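Local coordinates for phosphoethanolamine N-methyltransferase 1 (Haemonchus contortus, PDB 4KRG), which probably methylates phosphoethanolamine with S-adenosylmethionine as methyl donor, a step in nematode phosphocholine biosynthesis, at residues Trp20-Ser24 with Phe87-Phe91; Gly67-Thr73 with Lys94-Asn99. One frame throughout, in Å; residues are numbered along the deposited sequence.

In the fold
Both contacts are buried, touch SAH and use helix 89-98, but at different ends. In contact 1 the start of that helix and the residues before it meet the end of helix 9-21; aromatic and aliphatic side chains line the cofactor's adenosine part, with one hydrogen bond at the margin, from the Ser90 hydroxyl to the backbone carbonyl of Ser24. In contact 2 the last turns of the helix meet the glycine-rich loop and helix 70-78 of the Rossmann-like methyltransferase domain, largely through polar side chains and backbone carbonyls, while Arg70 holds the carboxylate of SAH. Their centres lie 13 Å apart, and they touch where Phe91 CB packs against Gly67 C at 3.8 Å.

Contact 1: Trp20-Ser24 with Phe87-Phe91; sequences WDKYS and FIESF. With SAH (S-adenosyl-L-homocysteine), chain D.
Trp20 (chi1 m, chi2 106°) lays one indole face over C2' of the SAH ribose and brings CH2 to 3.5 Å from SD. This is the adenosine end of the cofactor pocket of a class I, Rossmann-like methyltransferase, where helix 9-21 closes over the short link between strand 81-86 and helix 89-98. Phe87, in the p rotamer, sets a ring face against adenine C4 and its CE2 3.1 Å from O2' of SAH; Asp86, just before it, hydrogen-bonds the cofactor. Ile88 (phi/psi -100/117) takes the N-cap position, and 89-91 are helical. Trp20 CB packs on Ile88 CG1 at 3.8 Å and Phe87 CE2 at 4.1 Å, and Trp20 CE3 meets the edge of the Phe91 ring, 3.8 Å from CE2. A type I turn, Asp21 to Ser24, ends the first segment; Asp21 OD1, salt-bridged to Lys17, lies 3.4 Å from Ile88 CD1. The turn brings Tyr23 O to the edge of Phe91, 3.5 Å from CE1, and puts the CA atoms of Ser24 and Ser90 5.8 Å apart. Here the polar link forms: Ser90 OG donates to Ser24 O at 2.8 Å.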
ATOM      1  N   TRP A  20     -21.759  -7.775 -13.230  1.00 27.14           N
ATOM      2  CA  TRP A  20     -21.049  -9.042 -13.277  1.00 25.40           C
ATOM      3  C   TRP A  20     -21.823 -10.126 -14.015  1.00 28.15           C
ATOM      4  O   TRP A  20     -21.228 -11.064 -14.540  1.00 28.15           O
ATOM      5  CB  TRP A  20     -20.602  -9.477 -11.879  1.00 24.10           C
ATOM      6  CG  TRP A  20     -19.333  -8.795 -11.499  1.00 22.39           C
ATOM      7  CD1 TRP A  20     -19.176  -7.781 -10.604  1.00 20.55           C
ATOM      8  CD2 TRP A  20     -18.052  -9.051 -12.061  1.00 21.79           C
ATOM      9  NE1 TRP A  20     -17.857  -7.403 -10.554  1.00 21.18           N
ATOM     10  CE2 TRP A  20     -17.137  -8.166 -11.444  1.00 23.21           C
ATOM     11  CE3 TRP A  20     -17.561  -9.941 -13.021  1.00 22.26           C
ATOM     12  CZ2 TRP A  20     -15.781  -8.151 -11.755  1.00 23.74           C
ATOM     13  CZ3 TRP A  20     -16.220  -9.929 -13.331  1.00 23.49           C
ATOM     14  CH2 TRP A  20     -15.344  -9.039 -12.703  1.00 22.87           C
ATOM     15  N   ASP A  21     -23.144  -9.982 -14.075  1.00 30.49           N
ATOM     16  CA  ASP A  21     -23.964 -10.866 -14.896  1.00 33.50           C
ATOM     17  C   ASP A  21     -23.490 -10.868 -16.349  1.00 33.62           C
ATOM     18  O   ASP A  21     -23.572 -11.887 -17.029  1.00 37.88           O
ATOM     19  CB  ASP A  21     -25.440 -10.460 -14.836  1.00 35.62           C
ATOM     20  CG  ASP A  21     -26.147 -10.988 -13.605  1.00 36.53           C
ATOM     21  OD1 ASP A  21     -25.599 -11.893 -12.946  1.00 36.86           O
ATOM     22  OD2 ASP A  21     -27.261 -10.503 -13.305  1.00 36.24           O
ATOM     23  N   LYS A  22     -22.988  -9.725 -16.812  1.00 29.21           N
ATOM     24  CA  LYS A  22     -22.517  -9.591 -18.187  1.00 34.46           C
ATOM     25  C   LYS A  22     -21.346 -10.522 -18.504  1.00 34.23           C
ATOM     26  O   LYS A  22     -21.062 -10.790 -19.668  1.00 34.71           O
ATOM     27  CB  LYS A  22     -22.133  -8.133 -18.496  1.00 37.71           C
ATOM     28  CG  LYS A  22     -23.300  -7.147 -18.453  1.00 41.68           C
ATOM     29  CD  LYS A  22     -22.911  -5.749 -18.950  1.00 44.87           C
ATOM     30  CE  LYS A  22     -21.867  -5.089 -18.056  1.00 43.98           C
ATOM     31  NZ  LYS A  22     -21.510  -3.716 -18.529  1.00 46.02           N
ATOM     32  N   TYR A  23     -20.678 -11.025 -17.467  1.00 32.07           N
ATOM     33  CA  TYR A  23     -19.480 -11.843 -17.650  1.00 31.01           C
ATOM     34  C   TYR A  23     -19.684 -13.323 -17.319  1.00 32.32           C
ATOM     35  O   TYR A  23     -18.790 -14.135 -17.537  1.00 36.20           O
ATOM     36  CB  TYR A  23     -18.301 -11.253 -16.853  1.00 27.65           C
ATOM     37  CG  TYR A  23     -17.917  -9.867 -17.326  1.00 26.65           C
ATOM     38  CD1 TYR A  23     -17.044  -9.699 -18.391  1.00 28.91           C
ATOM     39  CD2 TYR A  23     -18.453  -8.729 -16.733  1.00 25.71           C
ATOM     40  CE1 TYR A  23     -16.703  -8.433 -18.851  1.00 29.31           C
ATOM     41  CE2 TYR A  23     -18.121  -7.456 -17.190  1.00 25.82           C
ATOM     42  CZ  TYR A  23     -17.244  -7.318 -18.247  1.00 27.80           C
ATOM     43  OH  TYR A  23     -16.895  -6.066 -18.710  1.00 33.38           O
ATOM     44  N   SER A  24     -20.862 -13.674 -16.812  1.00 33.26           N
ATOM     45  CA  SER A  24     -21.142 -15.055 -16.400  1.00 32.82           C
ATOM     46  C   SER A  24     -21.156 -16.041 -17.574  1.00 36.79           C
ATOM     47  O   SER A  24     -21.106 -17.258 -17.376  1.00 38.06           O
ATOM     48  CB  SER A  24     -22.450 -15.138 -15.609  1.00 34.81           C
ATOM     49  OG  SER A  24     -23.571 -14.939 -16.451  1.00 41.73           O
ATOM     50  N   PHE A  87     -20.997 -14.037  -5.754  1.00 20.35           N
ATOM     51  CA  PHE A  87     -22.427 -13.845  -6.002  1.00 20.47           C
ATOM     52  C   PHE A  87     -22.866 -14.184  -7.434  1.00 19.59           C
ATOM     53  O   PHE A  87     -24.051 -14.146  -7.754  1.00 22.24           O
ATOM     54  CB  PHE A  87     -22.948 -12.486  -5.480  1.00 21.26           C
ATOM     55  CG  PHE A  87     -22.512 -11.279  -6.279  1.00 19.12           C
ATOM     56  CD1 PHE A  87     -23.144 -10.066  -6.079  1.00 18.67           C
ATOM     57  CD2 PHE A  87     -21.488 -11.346  -7.206  1.00 17.91           C
ATOM     58  CE1 PHE A  87     -22.774  -8.951  -6.788  1.00 20.16           C
ATOM     59  CE2 PHE A  87     -21.114 -10.229  -7.925  1.00 17.75           C
ATOM     60  CZ  PHE A  87     -21.754  -9.030  -7.714  1.00 18.58           C
ATOM     61  N   ILE A  88     -21.904 -14.553  -8.276  1.00 17.95           N
ATOM     62  CA  ILE A  88     -22.224 -15.060  -9.606  1.00 21.40           C
ATOM     63  C   ILE A  88     -22.159 -16.584  -9.640  1.00 24.03           C
ATOM     64  O   ILE A  88     -21.101 -17.173  -9.437  1.00 22.47           O
ATOM     65  CB  ILE A  88     -21.297 -14.488 -10.685  1.00 20.06           C
ATOM     66  CG1 ILE A  88     -21.441 -12.966 -10.769  1.00 20.67           C
ATOM     67  CG2 ILE A  88     -21.617 -15.119 -12.022  1.00 20.48           C
ATOM     68  CD1 ILE A  88     -22.831 -12.507 -11.091  1.00 19.98           C
ATOM     69  N   GLU A  89     -23.303 -17.204  -9.912  1.00 27.00           N
ATOM     70  CA  GLU A  89     -23.468 -18.652  -9.854  1.00 28.09           C
ATOM     71  C   GLU A  89     -22.548 -19.441 -10.779  1.00 29.33           C
ATOM     72  O   GLU A  89     -21.924 -20.413 -10.355  1.00 31.18           O
ATOM     73  CB  GLU A  89     -24.919 -19.006 -10.156  1.00 31.66           C
ATOM     74  CG  GLU A  89     -25.121 -20.424 -10.631  1.00 38.23           C
ATOM     75  CD  GLU A  89     -26.563 -20.706 -10.986  1.00 44.12           C
ATOM     76  OE1 GLU A  89     -27.448 -20.002 -10.453  1.00 46.65           O
ATOM     77  OE2 GLU A  89     -26.810 -21.618 -11.804  1.00 44.72           O
ATOM     78  N   SER A  90     -22.453 -19.029 -12.039  1.00 27.74           N
ATOM     79  CA  SER A  90     -21.634 -19.764 -12.997  0.65 26.90           C
ATOM     80  C   SER A  90     -20.155 -19.729 -12.610  1.00 23.43           C
ATOM     81  O   SER A  90     -19.415 -20.669 -12.884  1.00 24.46           O
ATOM     82  CB  SER A  90     -21.835 -19.238 -14.421  0.65 27.59           C
ATOM     83  OG  SER A  90     -20.848 -18.289 -14.762  0.65 27.17           O
ATOM     84  N   PHE A  91     -19.729 -18.650 -11.965  1.00 20.05           N
ATOM     85  CA  PHE A  91     -18.340 -18.540 -11.523  1.00 19.48           C
ATOM     86  C   PHE A  91     -18.046 -19.607 -10.476  1.00 20.76           C
ATOM     87  O   PHE A  91     -17.051 -20.324 -10.576  1.00 21.24           O
ATOM     88  CB  PHE A  91     -18.033 -17.138 -10.976  1.00 18.61           C
ATOM     89  CG  PHE A  91     -18.034 -16.051 -12.028  1.00 21.30           C
ATOM     90  CD1 PHE A  91     -18.120 -16.357 -13.382  1.00 21.52           C
ATOM     91  CD2 PHE A  91     -17.939 -14.717 -11.657  1.00 22.58           C
ATOM     92  CE1 PHE A  91     -18.112 -15.351 -14.342  1.00 20.90           C
ATOM     93  CE2 PHE A  91     -17.939 -13.712 -12.610  1.00 21.59           C
ATOM     94  CZ  PHE A  91     -18.024 -14.033 -13.953  1.00 21.70           C
TER
HETATM   95  N   SAH D 502     -11.108 -12.239  -6.682  1.00 15.80           N
HETATM   96  CA  SAH D 502     -11.082 -12.982  -7.952  1.00 17.99           C
HETATM   97  CB  SAH D 502     -12.134 -12.343  -8.921  1.00 19.70           C
HETATM   98  CG  SAH D 502     -11.942 -10.843  -9.142  1.00 16.76           C
HETATM   99  SD  SAH D 502     -13.270 -10.019 -10.068  1.00 21.78           S
HETATM  100  C   SAH D 502      -9.729 -12.978  -8.543  1.00 21.17           C
HETATM  101  O   SAH D 502      -9.005 -12.005  -8.399  1.00 18.76           O
HETATM  102  OXT SAH D 502      -9.474 -13.787  -9.408  1.00 23.31           O
HETATM  103  C5' SAH D 502     -14.609  -9.780  -8.872  1.00 20.42           C
HETATM  104  C4' SAH D 502     -15.253 -10.923  -8.303  1.00 20.70           C
HETATM  105  O4' SAH D 502     -15.935 -10.535  -7.080  1.00 19.38           O
HETATM  106  C3' SAH D 502     -16.288 -11.466  -9.204  1.00 22.02           C
HETATM  107  O3' SAH D 502     -16.287 -12.873  -9.120  1.00 20.99           O
HETATM  108  C2' SAH D 502     -17.539 -10.947  -8.669  1.00 22.73           C
HETATM  109  O2' SAH D 502     -18.610 -11.793  -8.983  1.00 21.89           O
HETATM  110  C1' SAH D 502     -17.273 -10.907  -7.212  1.00 20.21           C
HETATM  111  N9  SAH D 502     -18.160  -9.955  -6.457  1.00 19.49           N
HETATM  112  C8  SAH D 502     -18.269  -8.631  -6.627  1.00 18.29           C
HETATM  113  N7  SAH D 502     -19.054  -8.168  -5.653  1.00 16.46           N
HETATM  114  C5  SAH D 502     -19.438  -9.177  -4.867  1.00 18.92           C
HETATM  115  C6  SAH D 502     -20.249  -9.267  -3.724  1.00 20.31           C
HETATM  116  N6  SAH D 502     -20.851  -8.156  -3.181  1.00 17.29           N
HETATM  117  N1  SAH D 502     -20.423 -10.479  -3.166  1.00 20.67           N
HETATM  118  C2  SAH D 502     -19.855 -11.570  -3.666  1.00 18.03           C
HETATM  119  N3  SAH D 502     -19.075 -11.513  -4.760  1.00 19.97           N
HETATM  120  C4  SAH D 502     -18.850 -10.338  -5.373  1.00 20.79           C

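Contact 2: Gly67-Thr73 with Lys94-Asn99; sequences GIGRFTT and KNQERN. With SAH (S-adenosyl-L-homocysteine), chain D.
Arg70 grips the carboxylate of SAH edge-on, NE donating to OXT at 2.6 Å and NH2 to O at 3.2 Å, while its NH1 is salt-bridged to Glu42. It follows the glycine-rich loop, here GAGIG (Gly65 to Gly69), that joins strand 60-64 to helix 70-78 in this Rossmann-like fold and is the hallmark of class I methyltransferases. On the other flank, Thr73 OG1 (chi1 m) donates to Asn99 OD1 at 2.5 Å, tying helix 70-78 to the first residue beyond helix 89-98 to leave helical phi/psi. Two weaker bonds reach back to the loop: Arg98 NH1 to Ile68 O at 2.5 Å and Asn95 ND2 to Gly67 O at 3.0 Å, both bent at the hydrogen. A water accepts a weak hydrogen bond from Arg98 NH2 (3.0 Å) and donates one to Arg70 O (2.7 Å). The backbones come very close: Ile68 CA lies 4.2 Å from Asn95 CA, and the Asn95 CA-H points at Ile68 O (CA to O 3.3 Å); Thr73 and Asn99 CA atoms are 6.3 Å apart. Gly67 (53/-135) and Gly69 (86/29) have positive phi; a CB on Gly69 would clash with Asn95 OD1, and one on Gly67 would crowd SAH O3'. Thr72, hydrogen-bonded to Ser84 and Asp63, rests CG2 4.0 Å from Asn99 ND2. The buried Ile68, in the p, t rotamer, packs its CG2 on Lys94 CG at 3.7 Å.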
ATOM      1  N   GLY A  67     -14.733 -15.774  -7.332  1.00 17.44           N
ATOM      2  CA  GLY A  67     -15.016 -16.047  -8.733  1.00 18.05           C
ATOM      3  C   GLY A  67     -14.709 -17.491  -9.103  1.00 17.41           C
ATOM      4  O   GLY A  67     -15.034 -18.412  -8.354  1.00 16.97           O
ATOM      5  N   ILE A  68     -14.048 -17.689 -10.241  1.00 17.45           N
ATOM      6  CA  ILE A  68     -13.721 -19.029 -10.721  1.00 17.35           C
ATOM      7  C   ILE A  68     -12.648 -19.702  -9.866  1.00 18.64           C
ATOM      8  O   ILE A  68     -12.253 -20.843 -10.130  1.00 19.63           O
ATOM      9  CB  ILE A  68     -13.280 -19.019 -12.192  1.00 18.22           C
ATOM     10  CG1 ILE A  68     -11.975 -18.232 -12.359  1.00 16.62           C
ATOM     11  CG2 ILE A  68     -14.395 -18.467 -13.076  1.00 20.59           C
ATOM     12  CD1 ILE A  68     -11.409 -18.277 -13.775  1.00 20.28           C
ATOM     13  N   GLY A  69     -12.158 -18.971  -8.870  1.00 16.41           N
ATOM     14  CA  GLY A  69     -11.368 -19.543  -7.799  1.00 18.36           C
ATOM     15  C   GLY A  69      -9.884 -19.694  -8.026  1.00 16.89           C
ATOM     16  O   GLY A  69      -9.265 -20.586  -7.442  1.00 18.08           O
ATOM     17  N   ARG A  70      -9.290 -18.835  -8.849  1.00 17.17           N
ATOM     18  CA  ARG A  70      -7.862 -18.990  -9.136  1.00 16.32           C
ATOM     19  C   ARG A  70      -6.971 -18.884  -7.889  1.00 14.84           C
ATOM     20  O   ARG A  70      -5.909 -19.484  -7.836  1.00 17.75           O
ATOM     21  CB  ARG A  70      -7.404 -18.052 -10.256  1.00 20.04           C
ATOM     22  CG  ARG A  70      -7.651 -16.601  -9.994  1.00 19.00           C
ATOM     23  CD  ARG A  70      -7.403 -15.740 -11.226  1.00 18.85           C
ATOM     24  NE  ARG A  70      -7.369 -14.344 -10.822  1.00 24.70           N
ATOM     25  CZ  ARG A  70      -6.268 -13.640 -10.585  1.00 20.87           C
ATOM     26  NH1 ARG A  70      -5.064 -14.170 -10.738  1.00 19.76           N
ATOM     27  NH2 ARG A  70      -6.382 -12.389 -10.198  1.00 22.80           N
ATOM     28  N   PHE A  71      -7.409 -18.139  -6.883  1.00 14.28           N
ATOM     29  CA  PHE A  71      -6.698 -18.118  -5.609  1.00 13.44           C
ATOM     30  C   PHE A  71      -7.106 -19.294  -4.724  1.00 15.34           C
ATOM     31  O   PHE A  71      -6.261 -19.906  -4.069  1.00 15.63           O
ATOM     32  CB  PHE A  71      -6.937 -16.801  -4.873  1.00 14.47           C
ATOM     33  CG  PHE A  71      -6.292 -15.619  -5.526  1.00 14.26           C
ATOM     34  CD1 PHE A  71      -4.918 -15.449  -5.469  1.00 15.99           C
ATOM     35  CD2 PHE A  71      -7.054 -14.674  -6.190  1.00 15.35           C
ATOM     36  CE1 PHE A  71      -4.310 -14.351  -6.070  1.00 16.39           C
ATOM     37  CE2 PHE A  71      -6.451 -13.574  -6.791  1.00 17.04           C
ATOM     38  CZ  PHE A  71      -5.077 -13.419  -6.729  1.00 17.64           C
ATOM     39  N   THR A  72      -8.404 -19.591  -4.699  1.00 16.39           N
ATOM     40  CA  THR A  72      -8.938 -20.700  -3.910  1.00 15.63           C
ATOM     41  C   THR A  72      -8.163 -21.974  -4.187  1.00 14.85           C
ATOM     42  O   THR A  72      -7.795 -22.702  -3.268  1.00 17.37           O
ATOM     43  CB  THR A  72     -10.436 -20.928  -4.203  1.00 17.88           C
ATOM     44  OG1 THR A  72     -11.194 -19.858  -3.635  1.00 17.01           O
ATOM     45  CG2 THR A  72     -10.915 -22.239  -3.605  1.00 18.93           C
ATOM     46  N   THR A  73      -7.891 -22.213  -5.465  1.00 14.98           N
ATOM     47  CA  THR A  73      -7.156 -23.390  -5.906  1.00 16.46           C
ATOM     48  C   THR A  73      -5.830 -23.564  -5.166  1.00 15.80           C
ATOM     49  O   THR A  73      -5.512 -24.657  -4.707  1.00 19.15           O
ATOM     50  CB  THR A  73      -6.909 -23.337  -7.425  1.00 15.56           C
ATOM     51  OG1 THR A  73      -8.167 -23.390  -8.109  1.00 16.76           O
ATOM     52  CG2 THR A  73      -6.058 -24.506  -7.867  1.00 17.40           C
ATOM     53  N   LYS A  94     -17.848 -22.917 -12.163  1.00 22.40           N
ATOM     54  CA  LYS A  94     -16.531 -23.106 -12.777  1.00 21.72           C
ATOM     55  C   LYS A  94     -15.456 -23.384 -11.710  1.00 21.60           C
ATOM     56  O   LYS A  94     -14.568 -24.203 -11.918  1.00 23.95           O
ATOM     57  CB  LYS A  94     -16.169 -21.901 -13.655  1.00 21.99           C
ATOM     58  CG  LYS A  94     -14.778 -21.939 -14.273  1.00 24.32           C
ATOM     59  CD  LYS A  94     -14.484 -23.265 -14.960  1.00 27.02           C
ATOM     60  CE  LYS A  94     -14.234 -23.080 -16.444  1.00 33.06           C
ATOM     61  NZ  LYS A  94     -13.488 -24.234 -17.022  1.00 35.30           N
ATOM     62  N   ASN A  95     -15.563 -22.706 -10.568  1.00 20.41           N
ATOM     63  CA  ASN A  95     -14.698 -22.924  -9.406  1.00 19.37           C
ATOM     64  C   ASN A  95     -14.731 -24.394  -8.964  1.00 20.69           C
ATOM     65  O   ASN A  95     -13.688 -25.033  -8.790  1.00 20.80           O
ATOM     66  CB  ASN A  95     -15.182 -22.011  -8.270  1.00 18.93           C
ATOM     67  CG  ASN A  95     -14.131 -21.744  -7.212  1.00 18.31           C
ATOM     68  OD1 ASN A  95     -13.223 -22.544  -6.991  1.00 19.18           O
ATOM     69  ND2 ASN A  95     -14.271 -20.610  -6.531  1.00 16.08           N
ATOM     70  N   GLN A  96     -15.938 -24.928  -8.799  1.00 21.49           N
ATOM     71  CA  GLN A  96     -16.133 -26.328  -8.399  1.00 19.51           C
ATOM     72  C   GLN A  96     -15.624 -27.342  -9.414  1.00 20.89           C
ATOM     73  O   GLN A  96     -15.291 -28.468  -9.058  1.00 23.91           O
ATOM     74  CB  GLN A  96     -17.614 -26.608  -8.132  1.00 21.88           C
ATOM     75  CG  GLN A  96     -18.212 -25.830  -6.977  1.00 23.81           C
ATOM     76  CD  GLN A  96     -19.707 -26.016  -6.875  1.00 28.83           C
ATOM     77  OE1 GLN A  96     -20.476 -25.268  -7.481  1.00 30.93           O
ATOM     78  NE2 GLN A  96     -20.132 -27.026  -6.118  1.00 28.45           N
ATOM     79  N   GLU A  97     -15.598 -26.959 -10.683  1.00 20.58           N
ATOM     80  CA  GLU A  97     -15.131 -27.858 -11.730  1.00 22.33           C
ATOM     81  C   GLU A  97     -13.608 -27.930 -11.718  1.00 24.08           C
ATOM     82  O   GLU A  97     -13.030 -29.017 -11.698  1.00 25.43           O
ATOM     83  CB  GLU A  97     -15.634 -27.391 -13.093  1.00 24.61           C
ATOM     84  CG  GLU A  97     -15.190 -28.254 -14.258  1.00 30.61           C
ATOM     85  CD  GLU A  97     -15.822 -27.825 -15.571  1.00 38.38           C
ATOM     86  OE1 GLU A  97     -16.853 -27.114 -15.539  1.00 41.28           O
ATOM     87  OE2 GLU A  97     -15.287 -28.201 -16.636  1.00 41.70           O
ATOM     88  N   ARG A  98     -12.967 -26.764 -11.712  1.00 22.66           N
ATOM     89  CA  ARG A  98     -11.513 -26.671 -11.686  1.00 22.87           C
ATOM     90  C   ARG A  98     -10.951 -27.368 -10.454  1.00 22.34           C
ATOM     91  O   ARG A  98      -9.895 -27.992 -10.506  1.00 25.59           O
ATOM     92  CB  ARG A  98     -11.082 -25.200 -11.678  1.00 21.18           C
ATOM     93  CG  ARG A  98     -11.552 -24.384 -12.881  1.00 22.51           C
ATOM     94  CD  ARG A  98     -11.226 -22.903 -12.713  1.00 21.76           C
ATOM     95  NE  ARG A  98      -9.800 -22.685 -12.490  1.00 25.70           N
ATOM     96  CZ  ARG A  98      -9.266 -22.302 -11.334  1.00 23.74           C
ATOM     97  NH1 ARG A  98     -10.041 -22.076 -10.287  1.00 21.43           N
ATOM     98  NH2 ARG A  98      -7.953 -22.147 -11.229  1.00 24.95           N
ATOM     99  N   ASN A  99     -11.674 -27.260  -9.347  1.00 20.94           N
ATOM    100  CA  ASN A  99     -11.197 -27.751  -8.060  1.00 21.85           C
ATOM    101  C   ASN A  99     -11.854 -29.055  -7.619  1.00 21.88           C
ATOM    102  O   ASN A  99     -11.859 -29.388  -6.433  1.00 21.60           O
ATOM    103  CB  ASN A  99     -11.394 -26.671  -6.992  1.00 23.49           C
ATOM    104  CG  ASN A  99     -10.536 -25.451  -7.243  1.00 23.72           C
ATOM    105  OD1 ASN A  99      -9.376 -25.571  -7.643  1.00 25.54           O
ATOM    106  ND2 ASN A  99     -11.102 -24.268  -7.019  1.00 21.97           N
TER
HETATM  107  N   SAH D 502     -11.108 -12.239  -6.682  1.00 15.80           N
HETATM  108  CA  SAH D 502     -11.082 -12.982  -7.952  1.00 17.99           C
HETATM  109  CB  SAH D 502     -12.134 -12.343  -8.921  1.00 19.70           C
HETATM  110  CG  SAH D 502     -11.942 -10.843  -9.142  1.00 16.76           C
HETATM  111  SD  SAH D 502     -13.270 -10.019 -10.068  1.00 21.78           S
HETATM  112  C   SAH D 502      -9.729 -12.978  -8.543  1.00 21.17           C
HETATM  113  O   SAH D 502      -9.005 -12.005  -8.399  1.00 18.76           O
HETATM  114  OXT SAH D 502      -9.474 -13.787  -9.408  1.00 23.31           O
HETATM  115  C5' SAH D 502     -14.609  -9.780  -8.872  1.00 20.42           C
HETATM  116  C4' SAH D 502     -15.253 -10.923  -8.303  1.00 20.70           C
HETATM  117  O4' SAH D 502     -15.935 -10.535  -7.080  1.00 19.38           O
HETATM  118  C3' SAH D 502     -16.288 -11.466  -9.204  1.00 22.02           C
HETATM  119  O3' SAH D 502     -16.287 -12.873  -9.120  1.00 20.99           O
HETATM  120  C2' SAH D 502     -17.539 -10.947  -8.669  1.00 22.73           C
HETATM  121  O2' SAH D 502     -18.610 -11.793  -8.983  1.00 21.89           O
HETATM  122  C1' SAH D 502     -17.273 -10.907  -7.212  1.00 20.21           C
HETATM  123  N9  SAH D 502     -18.160  -9.955  -6.457  1.00 19.49           N
HETATM  124  C8  SAH D 502     -18.269  -8.631  -6.627  1.00 18.29           C
HETATM  125  N7  SAH D 502     -19.054  -8.168  -5.653  1.00 16.46           N
HETATM  126  C5  SAH D 502     -19.438  -9.177  -4.867  1.00 18.92           C
HETATM  127  C6  SAH D 502     -20.249  -9.267  -3.724  1.00 20.31           C
HETATM  128  N6  SAH D 502     -20.851  -8.156  -3.181  1.00 17.29           N
HETATM  129  N1  SAH D 502     -20.423 -10.479  -3.166  1.00 20.67           N
HETATM  130  C2  SAH D 502     -19.855 -11.570  -3.666  1.00 18.03           C
HETATM  131  N3  SAH D 502     -19.075 -11.513  -4.760  1.00 19.97           N
HETATM  132  C4  SAH D 502     -18.850 -10.338  -5.373  1.00 20.79           C
HETATM  133  O   HOH W   1      -5.410 -21.153  -9.916  1.00 18.19           O